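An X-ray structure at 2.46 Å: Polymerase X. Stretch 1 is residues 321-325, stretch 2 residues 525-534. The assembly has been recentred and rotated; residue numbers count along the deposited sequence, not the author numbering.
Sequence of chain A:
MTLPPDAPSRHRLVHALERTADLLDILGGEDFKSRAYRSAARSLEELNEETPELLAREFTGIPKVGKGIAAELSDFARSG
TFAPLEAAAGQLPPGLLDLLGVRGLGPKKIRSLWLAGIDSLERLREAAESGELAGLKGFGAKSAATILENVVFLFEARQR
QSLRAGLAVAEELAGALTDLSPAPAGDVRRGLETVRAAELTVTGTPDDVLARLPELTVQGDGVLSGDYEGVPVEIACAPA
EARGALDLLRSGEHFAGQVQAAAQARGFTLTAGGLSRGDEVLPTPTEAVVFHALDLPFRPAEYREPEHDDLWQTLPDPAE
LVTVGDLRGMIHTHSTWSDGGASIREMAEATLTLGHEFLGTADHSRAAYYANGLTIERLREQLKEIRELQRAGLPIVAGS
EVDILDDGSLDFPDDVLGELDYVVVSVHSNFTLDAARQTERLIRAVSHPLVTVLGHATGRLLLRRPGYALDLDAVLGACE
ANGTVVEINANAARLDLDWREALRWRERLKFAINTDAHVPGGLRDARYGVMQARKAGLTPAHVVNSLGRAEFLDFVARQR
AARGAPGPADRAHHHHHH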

ATOM      1  N   LEU A 321      -1.105   3.086  21.415  1.00 33.33           N
ATOM      2  CA  LEU A 321      -1.098   2.428  20.110  1.00 30.67           C
ATOM      3  C   LEU A 321       0.216   2.631  19.347  1.00 30.08           C
ATOM      4  O   LEU A 321       0.959   3.582  19.599  1.00 23.74           O
ATOM      5  N   VAL A 322       0.494   1.728  18.414  1.00 19.61           N
ATOM      6  CA  VAL A 322       1.727   1.787  17.640  1.00 29.10           C
ATOM      7  C   VAL A 322       1.821   3.082  16.828  1.00 37.87           C
ATOM      8  O   VAL A 322       0.805   3.636  16.402  1.00 31.62           O
ATOM      9  N   THR A 323       3.044   3.566  16.635  1.00 36.21           N
ATOM     10  CA  THR A 323       3.291   4.728  15.788  1.00 29.64           C
ATOM     11  C   THR A 323       4.442   4.426  14.840  1.00 30.96           C
ATOM     12  O   THR A 323       5.162   3.445  15.029  1.00 37.48           O
ATOM     13  N   VAL A 324       4.616   5.267  13.824  1.00 33.74           N
ATOM     14  CA  VAL A 324       5.699   5.087  12.862  1.00 32.07           C
ATOM     15  C   VAL A 324       7.053   5.042  13.571  1.00 33.26           C
ATOM     16  O   VAL A 324       7.979   4.355  13.127  1.00 35.81           O
ATOM     17  N   GLY A 325       7.158   5.760  14.685  1.00 36.63           N
ATOM     18  CA  GLY A 325       8.389   5.798  15.457  1.00 32.73           C
ATOM     19  C   GLY A 325       8.688   4.515  16.215  1.00 38.29           C
ATOM     20  O   GLY A 325       9.824   4.292  16.630  1.00 47.21           O
ATOM     21  N   ASP A 525       5.779   4.904   3.497  1.00 28.12           N
ATOM     22  CA  ASP A 525       4.430   4.357   3.447  1.00 29.01           C
ATOM     23  C   ASP A 525       4.031   3.778   4.800  1.00 27.66           C
ATOM     24  O   ASP A 525       2.848   3.574   5.069  1.00 24.51           O
ATOM     25  N   ALA A 526       5.024   3.517   5.646  1.00 25.38           N
ATOM     26  CA  ALA A 526       4.783   2.955   6.973  1.00 23.40           C
ATOM     27  C   ALA A 526       3.627   3.667   7.666  1.00 26.66           C
ATOM     28  O   ALA A 526       2.831   3.052   8.372  1.00 28.29           O
ATOM     29  N   ARG A 527       3.551   4.973   7.446  1.00 23.96           N
ATOM     30  CA  ARG A 527       2.509   5.824   8.005  1.00 26.57           C
ATOM     31  C   ARG A 527       1.089   5.369   7.654  1.00 31.42           C
ATOM     32  O   ARG A 527       0.166   5.556   8.443  1.00 24.80           O
ATOM     33  N   TYR A 528       0.918   4.768   6.480  1.00 25.03           N
ATOM     34  CA  TYR A 528      -0.392   4.268   6.065  1.00 18.58           C
ATOM     35  C   TYR A 528      -0.729   2.942   6.737  1.00 18.76           C
ATOM     36  O   TYR A 528      -1.875   2.702   7.106  1.00 27.17           O
ATOM     37  N   GLY A 529       0.272   2.081   6.883  1.00 19.34           N
ATOM     38  CA  GLY A 529       0.101   0.827   7.592  1.00 20.15           C
ATOM     39  C   GLY A 529      -0.223   1.066   9.054  1.00 24.81           C
ATOM     40  O   GLY A 529      -1.062   0.382   9.636  1.00 27.84           O
ATOM     41  N   VAL A 530       0.446   2.047   9.648  1.00 20.30           N
ATOM     42  CA  VAL A 530       0.215   2.397  11.045  1.00 22.60           C
ATOM     43  C   VAL A 530      -1.217   2.890  11.285  1.00 30.22           C
ATOM     44  O   VAL A 530      -1.818   2.571  12.311  1.00 31.68           O
ATOM     45  N   MET A 531      -1.763   3.655  10.342  1.00 26.70           N
ATOM     46  CA  MET A 531      -3.138   4.142  10.456  1.00 25.07           C
ATOM     47  C   MET A 531      -4.127   2.981  10.493  1.00 25.16           C
ATOM     48  O   MET A 531      -5.132   3.036  11.201  1.00 31.51           O
ATOM     49  N   GLN A 532      -3.838   1.937   9.720  1.00 23.95           N
ATOM     50  CA  GLN A 532      -4.653   0.727   9.715  1.00 24.00           C
ATOM     51  C   GLN A 532      -4.484  -0.052  11.023  1.00 30.17           C
ATOM     52  O   GLN A 532      -5.462  -0.529  11.603  1.00 31.47           O
ATOM     53  N   ALA A 533      -3.242  -0.180  11.480  1.00 21.63           N
ATOM     54  CA  ALA A 533      -2.954  -0.901  12.718  1.00 29.57           C
ATOM     55  C   ALA A 533      -3.627  -0.253  13.931  1.00 29.64           C
ATOM     56  O   ALA A 533      -4.094  -0.945  14.835  1.00 30.50           O
ATOM     57  N   ARG A 534      -3.679   1.073  13.947  1.00 21.82           N
ATOM     58  CA  ARG A 534      -4.255   1.790  15.081  1.00 32.79           C
ATOM     59  C   ARG A 534      -5.773   1.616  15.179  1.00 33.49           C
ATOM     60  O   ARG A 534      -6.330   1.571  16.273  1.00 25.27           O
TER

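A short segment, extended through Thr323 and turning into a 3-10 segment at Val324, lies along one flank of a helix, with Leu321 opposite Arg534, Thr323 opposite Val530 and Val324 opposite Arg527. The helix offers small and branched residues at a helical spacing: Ala526, Val530 and Ala533 all direct CA-to-CB toward the segment, while Tyr528 and Met531 turn away.

Val530, rotamer t, is the central bump, and both its methyls lie against the segment. Val530 CG1 rises to the backbone, 3.6 Å from Val322 O and 3.9 Å from Thr323 CA; Val530 CG2 sits 3.8 Å from Val324 N and 3.8 Å from Val324 CG2. The valine thus packs against the backbone from Val322 to Val324.

The two valines of the segment leave the backbone sideways and settle beside this bump. Val322, rotamer p, lays CG1 3.8 Å from Ala533 CB, where the short alanine leaves room for it. Val324, rotamer t, sets CG2 3.5 Å from Arg527 CA, against the helix backbone itself, while its CG1 approaches Ala526 CB more loosely at 4.4 Å. Arg527 starts sideways but its end leads away, so the contact uses only its base.

Arg534 closes the other end. Its side chain (m, t, p for the first three chi angles) folds back so that its end comes nearer the segment, and Arg534 NH1 donates a hydrogen bond to Val322 O at 2.8 Å, with the carbonyl near the guanidinium plane. Leu321 CB covers one face of that group, 3.7 Å from Arg534 NH1, and Thr323 CG2 approaches Arg534 NH1 obliquely at 3.5 Å, although Thr323 points CA-to-CB away. Leu321, rotamer mt, points CA-to-CB toward the helix and also places CD1 3.5 Å from Arg534 O.

The rule is economical: an alanine meets one valine and helix backbone the other, one branched bump packs under the backbone, and a single arginine ties down a backbone carbonyl.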

ATOM      1  CB  LEU A 321      -2.284   2.899  19.264  1.00 30.87           C
ATOM      2  CG  LEU A 321      -3.687   2.612  19.816  1.00 30.33           C
ATOM      3  CD1 LEU A 321      -4.747   3.259  18.943  1.00 30.67           C
ATOM      4  CD2 LEU A 321      -3.939   1.124  19.935  1.00 28.17           C
ATOM      5  CB  VAL A 322       1.862   0.558  16.712  1.00 27.68           C
ATOM      6  CG1 VAL A 322       0.716   0.513  15.713  1.00 21.04           C
ATOM      7  CG2 VAL A 322       3.199   0.562  15.999  1.00 27.94           C
ATOM      8  CB  THR A 323       3.654   5.969  16.614  1.00 31.11           C
ATOM      9  OG1 THR A 323       4.926   5.767  17.245  1.00 43.33           O
ATOM     10  CG2 THR A 323       2.600   6.232  17.677  1.00 30.75           C
ATOM     11  CB  VAL A 324       5.694   6.196  11.781  1.00 29.41           C
ATOM     12  CG1 VAL A 324       6.926   6.094  10.900  1.00 24.18           C
ATOM     13  CG2 VAL A 324       4.439   6.101  10.935  1.00 24.70           C
ATOM     14  CB  ASP A 525       4.314   3.288   2.357  1.00 24.41           C
ATOM     15  CG  ASP A 525       4.266   3.883   0.960  1.00 44.81           C
ATOM     16  OD1 ASP A 525       4.187   3.108  -0.018  1.00 44.44           O
ATOM     17  OD2 ASP A 525       4.311   5.128   0.839  1.00 45.91           O
ATOM     18  CB  ALA A 526       6.033   3.048   7.812  1.00 18.68           C
ATOM     19  CB  ARG A 527       2.757   7.259   7.542  1.00 29.54           C
ATOM     20  CG  ARG A 527       1.540   8.117   7.320  1.00 41.81           C
ATOM     21  CD  ARG A 527       1.879   9.207   6.306  1.00 44.68           C
ATOM     22  NE  ARG A 527       1.183  10.461   6.582  1.00 62.61           N
ATOM     23  CZ  ARG A 527       1.165  11.498   5.752  1.00 55.29           C
ATOM     24  NH1 ARG A 527       1.797  11.424   4.587  1.00 53.51           N
ATOM     25  NH2 ARG A 527       0.509  12.605   6.079  1.00 65.37           N
ATOM     26  CB  TYR A 528      -0.470   4.125   4.539  1.00 19.47           C
ATOM     27  CG  TYR A 528      -0.112   5.387   3.795  1.00 25.55           C
ATOM     28  CD1 TYR A 528       1.023   5.447   2.991  1.00 27.23           C
ATOM     29  CD2 TYR A 528      -0.900   6.526   3.903  1.00 30.02           C
ATOM     30  CE1 TYR A 528       1.360   6.603   2.313  1.00 25.20           C
ATOM     31  CE2 TYR A 528      -0.574   7.688   3.228  1.00 30.27           C
ATOM     32  CZ  TYR A 528       0.557   7.720   2.433  1.00 42.10           C
ATOM     33  OH  TYR A 528       0.880   8.876   1.759  1.00 55.38           O
ATOM     34  CB  VAL A 530       1.228   3.447  11.542  1.00 18.96           C
ATOM     35  CG1 VAL A 530       0.773   4.050  12.856  1.00 19.73           C
ATOM     36  CG2 VAL A 530       2.610   2.824  11.683  1.00 22.36           C
ATOM     37  CB  MET A 531      -3.489   5.085   9.300  1.00 24.10           C
ATOM     38  CG  MET A 531      -2.616   6.323   9.213  1.00 24.93           C
ATOM     39  SD  MET A 531      -3.156   7.477   7.929  1.00 43.16           S
ATOM     40  CE  MET A 531      -4.655   8.135   8.663  1.00 32.90           C
ATOM     41  CB  GLN A 532      -4.289  -0.169   8.525  1.00 24.45           C
ATOM     42  CG  GLN A 532      -4.226   0.554   7.188  1.00 25.39           C
ATOM     43  CD  GLN A 532      -5.467   1.387   6.903  1.00 30.39           C
ATOM     44  OE1 GLN A 532      -6.577   0.864   6.794  1.00 29.14           O
ATOM     45  NE2 GLN A 532      -5.276   2.691   6.768  1.00 19.39           N
ATOM     46  CB  ALA A 533      -1.451  -1.007  12.936  1.00 20.39           C
ATOM     47  CB  ARG A 534      -3.870   3.267  15.036  1.00 21.50           C
ATOM     48  CG  ARG A 534      -2.379   3.495  15.204  1.00 24.53           C
ATOM     49  CD  ARG A 534      -1.997   4.918  14.877  1.00 19.11           C
ATOM     50  NE  ARG A 534      -2.604   5.866  15.804  1.00 28.83           N
ATOM     51  CZ  ARG A 534      -2.055   6.234  16.958  1.00 37.66           C
ATOM     52  NH1 ARG A 534      -0.886   5.725  17.327  1.00 30.09           N
ATOM     53  NH2 ARG A 534      -2.672   7.110  17.745  1.00 25.03           N
TER